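Local atomic coordinates of endo-1,4-b-d-mannanase (PDB entry 1QNR), a protein that hydrolyses internal beta-1,4-mannosidic linkages in mannans, as an endo-acting mannanase of glycoside hydrolase family 5. Residues 302-314 and 320-332. Numbering follows the deposited sequence.
Sequences GDMFWQWGDTFAN and SDPYTVWYNSSNW. With NAG (2-acetamido-2-deoxy-beta-D-glucopyranose), chain I.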
loop_
_atom_site.group_PDB
_atom_site.type_symbol
_atom_site.label_atom_id
_atom_site.label_comp_id
_atom_site.label_asym_id
_atom_site.label_seq_id
_atom_site.Cartn_x
_atom_site.Cartn_y
_atom_site.Cartn_z
ATOM N N GLY A 302 -11.495 -3.055 6.044
ATOM C CA GLY A 302 -11.830 -2.515 4.662
ATOM C C GLY A 302 -11.029 -3.355 3.642
ATOM O O GLY A 302 -10.257 -4.232 3.994
ATOM N N ASP A 303 -11.275 -3.020 2.342
ATOM C CA ASP A 303 -10.587 -3.718 1.229
ATOM C C ASP A 303 -10.325 -2.773 0.050
ATOM O O ASP A 303 -11.015 -1.749 -0.101
ATOM C CB ASP A 303 -11.385 -4.947 0.701
ATOM C CG ASP A 303 -12.643 -4.494 -0.086
ATOM O OD1 ASP A 303 -12.554 -4.250 -1.306
ATOM O OD2 ASP A 303 -13.724 -4.444 0.549
ATOM N N MET A 304 -9.216 -3.063 -0.690
ATOM C CA MET A 304 -8.762 -2.186 -1.816
ATOM C C MET A 304 -8.335 -3.066 -2.956
ATOM O O MET A 304 -7.277 -3.747 -2.925
ATOM C CB MET A 304 -7.552 -1.319 -1.342
ATOM C CG MET A 304 -7.928 -0.555 -0.051
ATOM S SD MET A 304 -6.600 0.348 0.782
ATOM C CE MET A 304 -6.366 1.620 -0.411
ATOM N N PHE A 305 -9.095 -3.077 -4.064
ATOM C CA PHE A 305 -8.714 -3.888 -5.220
ATOM C C PHE A 305 -7.471 -3.325 -5.918
ATOM O O PHE A 305 -7.194 -2.104 -5.882
ATOM C CB PHE A 305 -9.880 -4.037 -6.228
ATOM C CG PHE A 305 -10.385 -2.747 -6.875
ATOM C CD1 PHE A 305 -11.298 -1.921 -6.242
ATOM C CD2 PHE A 305 -9.843 -2.330 -8.096
ATOM C CE1 PHE A 305 -11.797 -0.787 -6.888
ATOM C CE2 PHE A 305 -10.338 -1.145 -8.719
ATOM C CZ PHE A 305 -11.271 -0.361 -8.090
ATOM N N TRP A 306 -6.712 -4.245 -6.576
ATOM C CA TRP A 306 -5.640 -3.842 -7.498
ATOM C C TRP A 306 -6.166 -4.003 -8.909
ATOM O O TRP A 306 -6.476 -5.189 -9.301
ATOM C CB TRP A 306 -4.356 -4.720 -7.263
ATOM C CG TRP A 306 -3.246 -4.268 -8.196
ATOM C CD1 TRP A 306 -3.057 -4.635 -9.506
ATOM C CD2 TRP A 306 -2.154 -3.374 -7.881
ATOM N NE1 TRP A 306 -1.947 -4.003 -10.028
ATOM C CE2 TRP A 306 -1.347 -3.223 -9.034
ATOM C CE3 TRP A 306 -1.778 -2.699 -6.700
ATOM C CZ2 TRP A 306 -0.237 -2.411 -9.091
ATOM C CZ3 TRP A 306 -0.592 -1.925 -6.724
ATOM C CH2 TRP A 306 0.172 -1.758 -7.903
ATOM N N GLN A 307 -6.446 -2.963 -9.730
ATOM C CA GLN A 307 -6.107 -1.567 -9.431
ATOM C C GLN A 307 -7.015 -0.659 -10.279
ATOM O O GLN A 307 -7.661 -1.101 -11.254
ATOM C CB GLN A 307 -4.648 -1.249 -9.826
ATOM C CG GLN A 307 -4.326 -1.430 -11.354
ATOM C CD GLN A 307 -2.945 -0.875 -11.740
ATOM O OE1 GLN A 307 -2.404 0.091 -11.221
ATOM N NE2 GLN A 307 -2.318 -1.510 -12.786
ATOM N N TRP A 308 -7.074 0.650 -9.899
ATOM C CA TRP A 308 -7.815 1.619 -10.710
ATOM C C TRP A 308 -7.197 1.866 -12.081
ATOM O O TRP A 308 -5.965 1.975 -12.174
ATOM C CB TRP A 308 -7.795 2.981 -9.907
ATOM C CG TRP A 308 -8.799 4.026 -10.387
ATOM C CD1 TRP A 308 -8.589 5.046 -11.245
ATOM C CD2 TRP A 308 -10.206 3.989 -10.071
ATOM N NE1 TRP A 308 -9.800 5.754 -11.429
ATOM C CE2 TRP A 308 -10.820 5.069 -10.747
ATOM C CE3 TRP A 308 -10.986 3.157 -9.220
ATOM C CZ2 TRP A 308 -12.199 5.379 -10.634
ATOM C CZ3 TRP A 308 -12.362 3.464 -9.113
ATOM C CH2 TRP A 308 -12.949 4.566 -9.838
ATOM N N GLY A 309 -8.054 1.969 -13.110
ATOM C CA GLY A 309 -7.610 2.457 -14.446
ATOM C C GLY A 309 -8.499 3.655 -14.831
ATOM O O GLY A 309 -9.674 3.658 -14.458
ATOM N N ASP A 310 -7.852 4.638 -15.465
ATOM C CA ASP A 310 -8.680 5.806 -15.869
ATOM C C ASP A 310 -8.089 6.425 -17.136
ATOM O O ASP A 310 -7.054 5.964 -17.679
ATOM C CB ASP A 310 -8.697 6.849 -14.709
ATOM C CG ASP A 310 -10.059 7.536 -14.596
ATOM O OD1 ASP A 310 -10.721 7.849 -15.640
ATOM O OD2 ASP A 310 -10.469 7.816 -13.424
ATOM N N THR A 311 -8.776 7.422 -17.695
ATOM C CA THR A 311 -8.334 8.101 -18.904
ATOM C C THR A 311 -8.459 9.602 -18.744
ATOM O O THR A 311 -9.164 10.074 -17.780
ATOM C CB THR A 311 -9.164 7.644 -20.145
ATOM O OG1 THR A 311 -10.526 8.109 -20.036
ATOM C CG2 THR A 311 -9.132 6.130 -20.315
ATOM N N PHE A 312 -7.735 10.388 -19.537
ATOM C CA PHE A 312 -7.542 11.819 -19.265
ATOM C C PHE A 312 -8.157 12.703 -20.358
ATOM O O PHE A 312 -8.548 12.245 -21.439
ATOM C CB PHE A 312 -6.024 12.054 -19.150
ATOM C CG PHE A 312 -5.345 11.118 -18.165
ATOM C CD1 PHE A 312 -5.872 10.942 -16.849
ATOM C CD2 PHE A 312 -4.199 10.436 -18.522
ATOM C CE1 PHE A 312 -5.243 10.039 -15.973
ATOM C CE2 PHE A 312 -3.577 9.584 -17.599
ATOM C CZ PHE A 312 -4.121 9.333 -16.331
ATOM N N ALA A 313 -8.256 14.028 -20.070
ATOM C CA ALA A 313 -8.886 14.952 -21.024
ATOM C C ALA A 313 -8.297 14.912 -22.426
ATOM O O ALA A 313 -9.047 15.220 -23.406
ATOM C CB ALA A 313 -8.833 16.399 -20.479
ATOM N N ASN A 314 -6.988 14.653 -22.577
ATOM C CA ASN A 314 -6.372 14.627 -23.911
ATOM C C ASN A 314 -6.523 13.283 -24.628
ATOM O O ASN A 314 -5.947 13.122 -25.730
ATOM C CB ASN A 314 -4.907 15.018 -23.764
ATOM C CG ASN A 314 -4.068 13.944 -23.099
ATOM O OD1 ASN A 314 -4.561 13.022 -22.428
ATOM N ND2 ASN A 314 -2.729 13.963 -23.232
ATOM N N SER A 320 -1.451 0.680 -16.794
ATOM C CA SER A 320 -2.379 -0.427 -16.569
ATOM C C SER A 320 -1.702 -1.786 -16.650
ATOM O O SER A 320 -0.535 -1.840 -17.111
ATOM C CB SER A 320 -3.553 -0.360 -17.588
ATOM O OG SER A 320 -3.061 -0.653 -18.929
ATOM N N ASP A 321 -2.385 -2.809 -16.190
ATOM C CA ASP A 321 -1.894 -4.204 -16.265
ATOM C C ASP A 321 -3.107 -5.114 -16.399
ATOM O O ASP A 321 -4.283 -4.642 -16.521
ATOM C CB ASP A 321 -1.010 -4.491 -15.027
ATOM C CG ASP A 321 -1.747 -4.596 -13.698
ATOM O OD1 ASP A 321 -2.993 -4.531 -13.639
ATOM O OD2 ASP A 321 -0.936 -4.719 -12.689
ATOM N N PRO A 322 -3.003 -6.443 -16.417
ATOM C CA PRO A 322 -4.155 -7.345 -16.634
ATOM C C PRO A 322 -5.172 -7.336 -15.503
ATOM O O PRO A 322 -6.222 -7.978 -15.629
ATOM C CB PRO A 322 -3.467 -8.731 -16.811
ATOM C CG PRO A 322 -2.094 -8.353 -17.384
ATOM C CD PRO A 322 -1.669 -7.153 -16.539
ATOM N N TYR A 323 -4.879 -6.681 -14.352
ATOM C CA TYR A 323 -5.805 -6.594 -13.231
ATOM C C TYR A 323 -6.484 -5.240 -13.188
ATOM O O TYR A 323 -7.301 -4.961 -12.249
ATOM C CB TYR A 323 -4.886 -6.716 -11.963
ATOM C CG TYR A 323 -4.213 -8.086 -11.790
ATOM C CD1 TYR A 323 -4.970 -9.220 -11.539
ATOM C CD2 TYR A 323 -2.835 -8.139 -11.819
ATOM C CE1 TYR A 323 -4.344 -10.487 -11.311
ATOM C CE2 TYR A 323 -2.194 -9.388 -11.561
ATOM C CZ TYR A 323 -2.982 -10.509 -11.357
ATOM O OH TYR A 323 -2.330 -11.721 -11.108
ATOM N N THR A 324 -6.247 -4.343 -14.127
ATOM C CA THR A 324 -6.919 -3.028 -14.099
ATOM C C THR A 324 -8.426 -3.133 -14.266
ATOM O O THR A 324 -8.982 -3.867 -15.127
ATOM C CB THR A 324 -6.305 -2.170 -15.237
ATOM O OG1 THR A 324 -4.955 -1.856 -14.928
ATOM C CG2 THR A 324 -7.117 -0.881 -15.448
ATOM N N VAL A 325 -9.161 -2.401 -13.381
ATOM C CA VAL A 325 -10.626 -2.236 -13.460
ATOM C C VAL A 325 -10.814 -0.806 -13.937
ATOM O O VAL A 325 -10.521 0.169 -13.224
ATOM C CB VAL A 325 -11.311 -2.497 -12.104
ATOM C CG1 VAL A 325 -12.826 -2.198 -12.231
ATOM C CG2 VAL A 325 -11.039 -3.911 -11.571
ATOM N N TRP A 326 -11.222 -0.602 -15.197
ATOM C CA TRP A 326 -11.324 0.732 -15.804
ATOM C C TRP A 326 -12.568 1.478 -15.320
ATOM O O TRP A 326 -13.695 0.883 -15.301
ATOM C CB TRP A 326 -11.393 0.609 -17.341
ATOM C CG TRP A 326 -10.101 0.086 -17.976
ATOM C CD1 TRP A 326 -9.860 -1.238 -18.393
ATOM C CD2 TRP A 326 -8.915 0.865 -18.225
ATOM N NE1 TRP A 326 -8.557 -1.271 -18.842
ATOM C CE2 TRP A 326 -7.973 -0.034 -18.741
ATOM C CE3 TRP A 326 -8.528 2.183 -18.004
ATOM C CZ2 TRP A 326 -6.692 0.391 -19.111
ATOM C CZ3 TRP A 326 -7.230 2.613 -18.339
ATOM C CH2 TRP A 326 -6.317 1.680 -18.918
ATOM N N TYR A 327 -12.421 2.758 -14.949
ATOM C CA TYR A 327 -13.620 3.512 -14.468
ATOM C C TYR A 327 -14.728 3.494 -15.540
ATOM O O TYR A 327 -14.518 3.611 -16.769
ATOM C CB TYR A 327 -13.193 4.986 -14.298
ATOM C CG TYR A 327 -14.341 5.913 -13.888
ATOM C CD1 TYR A 327 -15.108 5.692 -12.740
ATOM C CD2 TYR A 327 -14.652 6.979 -14.762
ATOM C CE1 TYR A 327 -16.155 6.541 -12.454
ATOM C CE2 TYR A 327 -15.746 7.782 -14.463
ATOM C CZ TYR A 327 -16.441 7.571 -13.306
ATOM O OH TYR A 327 -17.491 8.424 -13.012
ATOM N N ASN A 328 -15.972 3.297 -15.058
ATOM C CA ASN A 328 -17.196 3.335 -15.874
ATOM C C ASN A 328 -17.404 2.090 -16.728
ATOM O O ASN A 328 -18.429 2.013 -17.464
ATOM C CB ASN A 328 -17.249 4.581 -16.814
ATOM C CG ASN A 328 -18.299 5.503 -16.328
ATOM O OD1 ASN A 328 -18.953 5.462 -15.304
ATOM N ND2 ASN A 328 -18.544 6.566 -17.178
ATOM N N SER A 329 -16.576 1.069 -16.678
ATOM C CA SER A 329 -16.740 -0.191 -17.396
ATOM C C SER A 329 -17.728 -1.100 -16.699
ATOM O O SER A 329 -18.189 -0.879 -15.562
ATOM C CB SER A 329 -15.369 -0.850 -17.516
ATOM O OG SER A 329 -14.897 -1.379 -16.229
ATOM N N SER A 330 -18.051 -2.245 -17.379
ATOM C CA SER A 330 -18.888 -3.244 -16.748
ATOM C C SER A 330 -18.216 -3.845 -15.502
ATOM O O SER A 330 -18.913 -4.184 -14.522
ATOM C CB SER A 330 -19.235 -4.384 -17.728
ATOM O OG SER A 330 -18.171 -4.991 -18.335
ATOM N N ASN A 331 -16.888 -4.021 -15.459
ATOM C CA ASN A 331 -16.228 -4.506 -14.264
ATOM C C ASN A 331 -16.258 -3.416 -13.177
ATOM O O ASN A 331 -16.317 -3.813 -11.991
ATOM C CB ASN A 331 -14.774 -4.891 -14.580
ATOM C CG ASN A 331 -14.590 -6.203 -15.368
ATOM O OD1 ASN A 331 -13.483 -6.434 -15.964
ATOM N ND2 ASN A 331 -15.619 -7.012 -15.325
ATOM N N TRP A 332 -16.237 -2.132 -13.488
ATOM C CA TRP A 332 -16.466 -1.089 -12.451
ATOM C C TRP A 332 -17.846 -1.279 -11.868
ATOM O O TRP A 332 -18.037 -1.115 -10.656
ATOM C CB TRP A 332 -16.203 0.294 -13.075
ATOM C CG TRP A 332 -16.656 1.464 -12.252
ATOM C CD1 TRP A 332 -15.927 2.197 -11.353
ATOM C CD2 TRP A 332 -17.976 2.075 -12.215
ATOM N NE1 TRP A 332 -16.692 3.185 -10.741
ATOM C CE2 TRP A 332 -17.944 3.131 -11.302
ATOM C CE3 TRP A 332 -19.152 1.820 -12.965
ATOM C CZ2 TRP A 332 -19.056 3.936 -10.977
ATOM C CZ3 TRP A 332 -20.242 2.640 -12.688
ATOM C CH2 TRP A 332 -20.191 3.660 -11.750
HETATM C C1 NAG I . -19.491 7.876 -17.100
HETATM C C2 NAG I . -19.077 9.085 -17.914
HETATM C C3 NAG I . -20.152 10.131 -17.829
HETATM C C4 NAG I . -21.490 9.440 -18.156
HETATM C C5 NAG I . -21.812 8.165 -17.383
HETATM C C6 NAG I . -22.998 7.426 -17.991
HETATM C C7 NAG I . -16.685 9.515 -18.200
HETATM C C8 NAG I . -15.400 9.975 -17.563
HETATM N N2 NAG I . -17.759 9.578 -17.384
HETATM O O3 NAG I . -19.757 11.054 -18.888
HETATM O O4 NAG I . -22.582 10.366 -17.859
HETATM O O5 NAG I . -20.724 7.227 -17.539
HETATM O O6 NAG I . -23.435 6.474 -17.059
HETATM O O7 NAG I . -16.703 9.145 -19.288
HETATM O O HOH W 1 -4.515 0.737 -14.201
#
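Asp321 takes the indole N-H of Trp306 on its carboxylate: NE1 lies 2.9 Å from OD2, on the syn side and close to the ring plane. Its second oxygen, OD1, lets the acid serve further donors: a weak bond from Gln307 NE2 and, from above the carboxylate plane, Tyr323 N, closing an Asx turn. With chi1 71°, CG stands between the backbone N and the carbonyl carbon, which brings both oxygens within range of the three donors. Replacing Asp321 with alanine would remove both oxygens, and is likely to leave the indole N-H and Tyr323 N without this acceptor and the Gln307 amide freer to turn. Between the backbones, Val325 N gives Gln307 O a nearly straight bond of 2.9 Å, and Gly309 N to Val325 O and Tyr327 N to Gly309 O continue the ladder. Strand 325-326 thus pairs in parallel alongside the last residues of strand 300-309, past the cis peptide joining Trp306 and Gln307, in the TIM barrel of this family. Gly309 suits its place because a CB would collide with Thr324 CG2 and Trp326 CE3. Branched Val325 packs its CB against Phe305 CE2 at 3.8 Å. Trp308, Tyr327 and Trp332 form an aromatic cluster; Trp308 CZ2 comes within 3.6 Å of Tyr327 CD1, rim to rim. Asp310 OD2 accepts from Trp308 NE1 and is also hydrogen-bonded to His44, whose ring stacks on Tyr327 beside the glycan-bearing Asn328.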